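Long-range contact in WZI (Escherichia coli, PDB 2YNK), which is an outer-membrane lectin, a carbohydrate-binding beta-barrel that takes part in assembling the group 1 capsule: residues S28-A40 with G171-E183. Sequence-based numbering, arbitrary orientation.
With OCT (N-octane), chain K.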
ATOM      1  N   SER A  28      -7.687  -4.668  -1.708  1.00 47.44           N
ATOM      2  CA  SER A  28      -7.656  -3.652  -0.650  1.00 47.65           C
ATOM      3  C   SER A  28      -6.963  -4.129   0.635  1.00 48.07           C
ATOM      4  O   SER A  28      -6.927  -3.404   1.627  1.00 52.06           O
ATOM      5  CB  SER A  28      -9.068  -3.159  -0.341  1.00 48.07           C
ATOM      6  OG  SER A  28      -9.795  -4.133   0.373  1.00 49.74           O
ATOM      7  N   THR A  29      -6.404  -5.335   0.612  1.00 47.04           N
ATOM      8  CA  THR A  29      -5.616  -5.841   1.718  1.00 45.29           C
ATOM      9  C   THR A  29      -4.360  -6.509   1.184  1.00 46.51           C
ATOM     10  O   THR A  29      -4.400  -7.655   0.722  1.00 48.28           O
ATOM     11  CB  THR A  29      -6.421  -6.822   2.566  1.00 45.25           C
ATOM     12  OG1 THR A  29      -7.426  -6.094   3.271  1.00 48.24           O
ATOM     13  CG2 THR A  29      -5.556  -7.523   3.565  1.00 44.34           C
ATOM     14  N   TRP A  30      -3.250  -5.764   1.242  1.00 46.02           N
ATOM     15  CA  TRP A  30      -1.934  -6.281   0.905  1.00 44.67           C
ATOM     16  C   TRP A  30      -1.161  -6.594   2.153  1.00 43.28           C
ATOM     17  O   TRP A  30      -1.357  -5.946   3.172  1.00 44.44           O
ATOM     18  CB  TRP A  30      -1.177  -5.272   0.078  1.00 45.20           C
ATOM     19  CG  TRP A  30      -1.828  -5.013  -1.246  1.00 46.00           C
ATOM     20  CD1 TRP A  30      -3.025  -4.358  -1.490  1.00 46.45           C
ATOM     21  CD2 TRP A  30      -1.340  -5.422  -2.564  1.00 46.76           C
ATOM     22  NE1 TRP A  30      -3.299  -4.333  -2.830  1.00 47.59           N
ATOM     23  CE2 TRP A  30      -2.327  -4.950  -3.529  1.00 47.07           C
ATOM     24  CE3 TRP A  30      -0.222  -6.103  -3.020  1.00 47.03           C
ATOM     25  CZ2 TRP A  30      -2.179  -5.157  -4.886  1.00 48.32           C
ATOM     26  CZ3 TRP A  30      -0.082  -6.309  -4.391  1.00 47.80           C
ATOM     27  CH2 TRP A  30      -1.039  -5.846  -5.303  1.00 48.88           C
ATOM     28  N   PRO A  31      -0.266  -7.589   2.093  1.00 41.46           N
ATOM     29  CA  PRO A  31       0.091  -8.358   0.910  1.00 42.11           C
ATOM     30  C   PRO A  31      -1.008  -9.338   0.496  1.00 44.13           C
ATOM     31  O   PRO A  31      -1.824  -9.746   1.324  1.00 44.66           O
ATOM     32  CB  PRO A  31       1.343  -9.102   1.360  1.00 39.89           C
ATOM     33  CG  PRO A  31       1.106  -9.343   2.791  1.00 39.48           C
ATOM     34  CD  PRO A  31       0.410  -8.108   3.290  1.00 40.09           C
ATOM     35  N   LEU A  32      -1.029  -9.692  -0.786  1.00 45.66           N
ATOM     36  CA  LEU A  32      -2.013 -10.647  -1.321  1.00 46.27           C
ATOM     37  C   LEU A  32      -1.441 -12.058  -1.319  1.00 47.05           C
ATOM     38  O   LEU A  32      -0.279 -12.260  -1.650  1.00 49.19           O
ATOM     39  CB  LEU A  32      -2.390 -10.286  -2.761  1.00 45.26           C
ATOM     40  CG  LEU A  32      -2.832  -8.856  -3.060  1.00 43.39           C
ATOM     41  CD1 LEU A  32      -2.853  -8.618  -4.556  1.00 43.10           C
ATOM     42  CD2 LEU A  32      -4.185  -8.575  -2.438  1.00 42.67           C
ATOM     43  N   SER A  33      -2.265 -13.036  -0.967  1.00 48.54           N
ATOM     44  CA  SER A  33      -1.925 -14.452  -1.178  1.00 48.16           C
ATOM     45  C   SER A  33      -1.927 -14.784  -2.670  1.00 46.90           C
ATOM     46  O   SER A  33      -2.878 -14.490  -3.364  1.00 46.05           O
ATOM     47  CB  SER A  33      -2.929 -15.343  -0.462  1.00 48.48           C
ATOM     48  OG  SER A  33      -3.101 -14.925   0.882  1.00 46.97           O
ATOM     49  N   GLN A  34      -0.851 -15.381  -3.160  1.00 47.41           N
ATOM     50  CA  GLN A  34      -0.739 -15.712  -4.581  1.00 50.15           C
ATOM     51  C   GLN A  34      -1.828 -16.737  -4.966  1.00 52.08           C
ATOM     52  O   GLN A  34      -2.447 -16.643  -6.022  1.00 49.59           O
ATOM     53  CB  GLN A  34       0.664 -16.265  -4.900  1.00 50.39           C
ATOM     54  CG  GLN A  34       1.132 -15.999  -6.322  1.00 50.82           C
ATOM     55  CD  GLN A  34       2.349 -16.820  -6.718  1.00 52.40           C
ATOM     56  OE1 GLN A  34       3.386 -16.788  -6.057  1.00 50.98           O
ATOM     57  NE2 GLN A  34       2.226 -17.561  -7.816  1.00 55.75           N
ATOM     58  N   GLU A  35      -2.069 -17.680  -4.063  1.00 53.54           N
ATOM     59  CA  GLU A  35      -3.052 -18.732  -4.248  1.00 56.53           C
ATOM     60  C   GLU A  35      -4.437 -18.147  -4.552  1.00 58.09           C
ATOM     61  O   GLU A  35      -5.242 -18.773  -5.263  1.00 57.73           O
ATOM     62  CB  GLU A  35      -3.107 -19.636  -3.004  1.00 58.15           C
ATOM     63  CG  GLU A  35      -1.844 -20.466  -2.748  1.00 59.70           C
ATOM     64  CD  GLU A  35      -0.640 -19.658  -2.247  1.00 61.30           C
ATOM     65  OE1 GLU A  35      -0.799 -18.496  -1.796  1.00 61.86           O
ATOM     66  OE2 GLU A  35       0.491 -20.185  -2.311  1.00 63.53           O
ATOM     67  N   GLU A  36      -4.695 -16.949  -4.020  1.00 56.82           N
ATOM     68  CA  GLU A  36      -5.934 -16.214  -4.283  1.00 57.05           C
ATOM     69  C   GLU A  36      -5.908 -15.543  -5.663  1.00 56.17           C
ATOM     70  O   GLU A  36      -6.945 -15.447  -6.335  1.00 56.63           O
ATOM     71  CB  GLU A  36      -6.187 -15.186  -3.169  1.00 57.23           C
ATOM     72  CG  GLU A  36      -7.315 -14.192  -3.422  1.00 57.83           C
ATOM     73  CD  GLU A  36      -8.680 -14.838  -3.566  1.00 61.33           C
ATOM     74  OE1 GLU A  36      -8.858 -16.012  -3.171  1.00 64.56           O
ATOM     75  OE2 GLU A  36      -9.591 -14.159  -4.081  1.00 64.01           O
ATOM     76  N   ILE A  37      -4.737 -15.077  -6.091  1.00 52.95           N
ATOM     77  CA  ILE A  37      -4.601 -14.560  -7.453  1.00 52.66           C
ATOM     78  C   ILE A  37      -4.842 -15.712  -8.459  1.00 55.01           C
ATOM     79  O   ILE A  37      -5.551 -15.543  -9.445  1.00 54.03           O
ATOM     80  CB  ILE A  37      -3.230 -13.899  -7.725  1.00 50.62           C
ATOM     81  CG1 ILE A  37      -2.859 -12.856  -6.652  1.00 50.08           C
ATOM     82  CG2 ILE A  37      -3.244 -13.194  -9.073  1.00 50.42           C
ATOM     83  CD1 ILE A  37      -1.497 -12.214  -6.865  1.00 46.93           C
ATOM     84  N   ALA A  38      -4.260 -16.880  -8.179  1.00 56.59           N
ATOM     85  CA  ALA A  38      -4.333 -18.056  -9.049  1.00 57.37           C
ATOM     86  C   ALA A  38      -5.776 -18.513  -9.284  1.00 61.47           C
ATOM     87  O   ALA A  38      -6.166 -18.857 -10.408  1.00 60.41           O
ATOM     88  CB  ALA A  38      -3.519 -19.191  -8.443  1.00 54.03           C
ATOM     89  N   ARG A  39      -6.551 -18.506  -8.204  1.00 63.63           N
ATOM     90  CA  ARG A  39      -7.936 -18.938  -8.215  1.00 64.29           C
ATOM     91  C   ARG A  39      -8.766 -18.014  -9.102  1.00 63.75           C
ATOM     92  O   ARG A  39      -9.459 -18.478 -10.017  1.00 66.72           O
ATOM     93  CB  ARG A  39      -8.451 -18.960  -6.777  1.00 67.56           C
ATOM     94  CG  ARG A  39      -9.909 -19.327  -6.583  1.00 72.97           C
ATOM     95  CD  ARG A  39     -10.295 -19.194  -5.115  1.00 76.83           C
ATOM     96  NE  ARG A  39     -11.533 -18.439  -4.931  1.00 82.23           N
ATOM     97  CZ  ARG A  39     -11.670 -17.129  -5.149  1.00 86.98           C
ATOM     98  NH1 ARG A  39     -10.648 -16.388  -5.581  1.00 85.17           N
ATOM     99  NH2 ARG A  39     -12.851 -16.550  -4.946  1.00 92.30           N
ATOM    100  N   ALA A  40      -8.688 -16.711  -8.853  1.00 59.93           N
ATOM    101  CA  ALA A  40      -9.404 -15.747  -9.685  1.00 59.04           C
ATOM    102  C   ALA A  40      -9.017 -15.873 -11.167  1.00 60.21           C
ATOM    103  O   ALA A  40      -9.872 -15.738 -12.043  1.00 64.04           O
ATOM    104  CB  ALA A  40      -9.180 -14.332  -9.189  1.00 56.75           C
ATOM    105  N   GLY A 171       7.860  -8.144  12.406  1.00 46.88           N
ATOM    106  CA  GLY A 171       6.738  -8.764  13.086  1.00 47.52           C
ATOM    107  C   GLY A 171       6.146  -9.997  12.436  1.00 48.80           C
ATOM    108  O   GLY A 171       6.681 -10.543  11.460  1.00 47.17           O
ATOM    109  N   PHE A 172       5.032 -10.434  13.022  1.00 50.69           N
ATOM    110  CA  PHE A 172       4.279 -11.592  12.570  1.00 50.60           C
ATOM    111  C   PHE A 172       3.040 -11.135  11.811  1.00 51.25           C
ATOM    112  O   PHE A 172       2.463 -10.089  12.113  1.00 53.63           O
ATOM    113  CB  PHE A 172       3.882 -12.457  13.764  1.00 50.62           C
ATOM    114  CG  PHE A 172       5.050 -13.101  14.451  1.00 51.49           C
ATOM    115  CD1 PHE A 172       5.513 -14.342  14.044  1.00 51.83           C
ATOM    116  CD2 PHE A 172       5.704 -12.457  15.490  1.00 52.85           C
ATOM    117  CE1 PHE A 172       6.597 -14.937  14.661  1.00 51.79           C
ATOM    118  CE2 PHE A 172       6.789 -13.047  16.113  1.00 53.35           C
ATOM    119  CZ  PHE A 172       7.230 -14.294  15.699  1.00 53.35           C
ATOM    120  N   LEU A 173       2.640 -11.918  10.819  1.00 50.46           N
ATOM    121  CA  LEU A 173       1.493 -11.580   9.985  1.00 51.82           C
ATOM    122  C   LEU A 173       0.759 -12.859   9.553  1.00 50.41           C
ATOM    123  O   LEU A 173       1.391 -13.874   9.271  1.00 47.35           O
ATOM    124  CB  LEU A 173       1.968 -10.774   8.769  1.00 52.21           C
ATOM    125  CG  LEU A 173       0.908 -10.115   7.885  1.00 52.74           C
ATOM    126  CD1 LEU A 173       1.540  -8.937   7.163  1.00 51.18           C
ATOM    127  CD2 LEU A 173       0.284 -11.100   6.897  1.00 52.92           C
HETATM  128  N   MSE A 174      -0.569 -12.799   9.528  1.00 51.93           N
HETATM  129  CA  MSE A 174      -1.385 -13.967   9.243  1.00 54.51           C
HETATM  130  C   MSE A 174      -2.550 -13.607   8.370  1.00 52.43           C
HETATM  131  O   MSE A 174      -3.145 -12.546   8.539  1.00 50.02           O
HETATM  132  CB  MSE A 174      -1.843 -14.622  10.538  1.00 60.41           C
HETATM  133  CG  MSE A 174      -1.704 -16.137  10.403  1.00 67.85           C
HETATM  134 SE   MSE A 174      -2.364 -17.068  12.012  1.00 80.08          SE
HETATM  135  CE  MSE A 174      -3.653 -18.319  11.196  1.00 76.83           C
ATOM    136  N   GLN A 175      -2.874 -14.515   7.442  1.00 51.08           N
ATOM    137  CA  GLN A 175      -3.867 -14.300   6.377  1.00 50.75           C
ATOM    138  C   GLN A 175      -4.490 -15.597   5.878  1.00 50.55           C
ATOM    139  O   GLN A 175      -3.896 -16.658   6.018  1.00 48.33           O
ATOM    140  CB  GLN A 175      -3.178 -13.709   5.159  1.00 48.91           C
ATOM    141  CG  GLN A 175      -2.959 -12.233   5.228  1.00 49.00           C
ATOM    142  CD  GLN A 175      -2.364 -11.688   3.959  1.00 48.70           C
ATOM    143  OE1 GLN A 175      -2.126 -10.485   3.859  1.00 49.15           O
ATOM    144  NE2 GLN A 175      -2.123 -12.561   2.978  1.00 46.27           N
ATOM    145  N   ARG A 176      -5.646 -15.503   5.227  1.00 50.11           N
ATOM    146  CA  ARG A 176      -6.141 -16.636   4.449  1.00 53.14           C
ATOM    147  C   ARG A 176      -5.283 -16.779   3.200  1.00 52.54           C
ATOM    148  O   ARG A 176      -4.776 -15.787   2.683  1.00 51.91           O
ATOM    149  CB  ARG A 176      -7.596 -16.445   4.022  1.00 54.78           C
ATOM    150  CG  ARG A 176      -8.593 -16.343   5.162  1.00 55.80           C
ATOM    151  CD  ARG A 176     -10.012 -16.310   4.617  1.00 56.82           C
ATOM    152  NE  ARG A 176     -10.522 -17.648   4.304  1.00 58.42           N
ATOM    153  CZ  ARG A 176     -11.634 -17.895   3.616  1.00 58.57           C
ATOM    154  NH1 ARG A 176     -12.375 -16.911   3.121  1.00 57.37           N
ATOM    155  NH2 ARG A 176     -12.000 -19.149   3.403  1.00 61.28           N
ATOM    156  N   ALA A 177      -5.122 -18.009   2.714  1.00 52.77           N
ATOM    157  CA  ALA A 177      -4.467 -18.234   1.419  1.00 52.06           C
ATOM    158  C   ALA A 177      -5.521 -18.046   0.339  1.00 52.91           C
ATOM    159  O   ALA A 177      -5.541 -17.019  -0.332  1.00 51.89           O
ATOM    160  CB  ALA A 177      -3.835 -19.614   1.352  1.00 49.96           C
ATOM    161  N   GLU A 178      -6.415 -19.024   0.191  1.00 56.63           N
ATOM    162  CA  GLU A 178      -7.588 -18.857  -0.667  1.00 58.64           C
ATOM    163  C   GLU A 178      -8.691 -18.209   0.148  1.00 58.00           C
ATOM    164  O   GLU A 178      -8.839 -18.506   1.335  1.00 59.19           O
ATOM    165  CB  GLU A 178      -8.061 -20.191  -1.228  1.00 60.90           C
ATOM    166  CG  GLU A 178      -7.336 -20.599  -2.494  1.00 62.95           C
ATOM    167  CD  GLU A 178      -7.903 -21.867  -3.103  1.00 65.46           C
ATOM    168  OE1 GLU A 178      -9.134 -21.941  -3.314  1.00 69.17           O
ATOM    169  OE2 GLU A 178      -7.113 -22.792  -3.375  1.00 67.78           O
ATOM    170  N   GLN A 179      -9.464 -17.337  -0.496  1.00 56.39           N
ATOM    171  CA  GLN A 179     -10.420 -16.486   0.196  1.00 56.60           C
ATOM    172  C   GLN A 179     -11.845 -16.706  -0.310  1.00 58.73           C
ATOM    173  O   GLN A 179     -12.596 -15.748  -0.501  1.00 61.03           O
ATOM    174  CB  GLN A 179      -9.996 -15.015   0.033  1.00 56.11           C
ATOM    175  CG  GLN A 179      -8.753 -14.647   0.841  1.00 55.34           C
ATOM    176  CD  GLN A 179      -7.955 -13.517   0.234  1.00 53.15           C
ATOM    177  OE1 GLN A 179      -8.449 -12.397   0.083  1.00 52.99           O
ATOM    178  NE2 GLN A 179      -6.703 -13.801  -0.110  1.00 51.69           N
ATOM    179  N   ALA A 180     -12.223 -17.972  -0.499  1.00 59.05           N
ATOM    180  CA  ALA A 180     -13.572 -18.326  -0.968  1.00 59.13           C
ATOM    181  C   ALA A 180     -14.639 -17.972   0.061  1.00 59.34           C
ATOM    182  O   ALA A 180     -14.325 -17.675   1.208  1.00 61.58           O
ATOM    183  CB  ALA A 180     -13.646 -19.807  -1.307  1.00 58.30           C
ATOM    184  N   ALA A 181     -15.902 -17.995  -0.354  1.00 61.77           N
ATOM    185  CA  ALA A 181     -17.020 -17.704   0.549  1.00 61.68           C
ATOM    186  C   ALA A 181     -17.247 -18.851   1.536  1.00 62.94           C
ATOM    187  O   ALA A 181     -16.856 -19.985   1.269  1.00 65.58           O
ATOM    188  CB  ALA A 181     -18.282 -17.426  -0.244  1.00 60.23           C
ATOM    189  N   PRO A 182     -17.876 -18.567   2.684  1.00 63.35           N
ATOM    190  CA  PRO A 182     -18.064 -19.634   3.662  1.00 66.36           C
ATOM    191  C   PRO A 182     -19.004 -20.737   3.163  1.00 70.38           C
ATOM    192  O   PRO A 182     -19.974 -20.441   2.464  1.00 70.81           O
ATOM    193  CB  PRO A 182     -18.675 -18.910   4.871  1.00 65.96           C
ATOM    194  CG  PRO A 182     -18.523 -17.452   4.606  1.00 63.60           C
ATOM    195  CD  PRO A 182     -18.486 -17.303   3.124  1.00 63.21           C
ATOM    196  N   GLU A 183     -18.699 -21.987   3.519  1.00 75.26           N
ATOM    197  CA  GLU A 183     -19.518 -23.155   3.146  1.00 79.15           C
ATOM    198  C   GLU A 183     -20.839 -23.210   3.920  1.00 80.67           C
ATOM    199  O   GLU A 183     -21.872 -23.615   3.370  1.00 79.97           O
ATOM    200  CB  GLU A 183     -18.755 -24.462   3.402  1.00 81.28           C
ATOM    201  CG  GLU A 183     -17.461 -24.632   2.619  1.00 82.36           C
ATOM    202  CD  GLU A 183     -16.547 -25.687   3.229  1.00 85.93           C
ATOM    203  OE1 GLU A 183     -16.948 -26.874   3.288  1.00 89.08           O
ATOM    204  OE2 GLU A 183     -15.430 -25.326   3.671  1.00 87.00           O
TER
HETATM  205  C1  OCT K1010     -17.335 -21.875   6.446  1.00 74.08           C
HETATM  206  C2  OCT K1010     -17.571 -21.167   7.763  1.00 75.84           C
HETATM  207  C3  OCT K1010     -16.459 -20.158   8.029  1.00 76.19           C
HETATM  208  C4  OCT K1010     -16.655 -19.423   9.354  1.00 75.27           C
HETATM  209  C5  OCT K1010     -16.202 -17.966   9.273  1.00 74.13           C
HETATM  210  C6  OCT K1010     -17.363 -17.016   8.971  1.00 73.21           C
HETATM  211  C7  OCT K1010     -16.878 -15.704   8.352  1.00 72.30           C
HETATM  212  C8  OCT K1010     -17.564 -14.512   8.981  1.00 69.42           C
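Different chi1 settings bring Ser33 to the last residue of strand 170-176 and Glu36 to the loop that follows it. The hydroxyl of Ser33 stands beside its own backbone N (chi1 -50°) and donates to the carbonyl of Arg176, with OG 2.6 Å from Arg176 O and in the carbonyl plane. Glu36 instead turns CG anti to its N (chi1 170°) and bends at chi2, which lays its carboxylate over the turn beyond the strand. There Gln179 N donates to Glu36 OE1 at 3.0 Å, arriving from above the carboxylate plane. The side chains of Glu36 and Gln179 cross at about a right angle, and Gln179 NE2, 3.4 Å from Glu36 CG, also gives a weak bond to Ala177 O. One turn further along helix 34-42, Arg39 NH1 forms a salt bridge to Glu36 OE2 (2.9 Å). Arg39 CD lies 3.5 Å from Glu178 OE1, the two opposite charges being near each other but beyond salt-bridge distance. Toward the middle of the strand, the extended side chain of Gln175 reaches the cis-proline Pro31. Its NE2 gives Pro31 O only a weak bond of 3.3 Å, and its OE1 accepts from Gln196 of the next barrel strand. Beside it, Pro31 CD and Leu173 CD1 touch at 4.1 Å. The contact thus joins the N-terminal region to strand 170-176 and its loop, consistent with packing inside the barrel; further along, Pro182 and Glu183 touch the bound octane. With one carboxylate oxygen held by a backbone N-H and the other by a guanidinium, Glu36 is probably kept ionised and couples helix to turn.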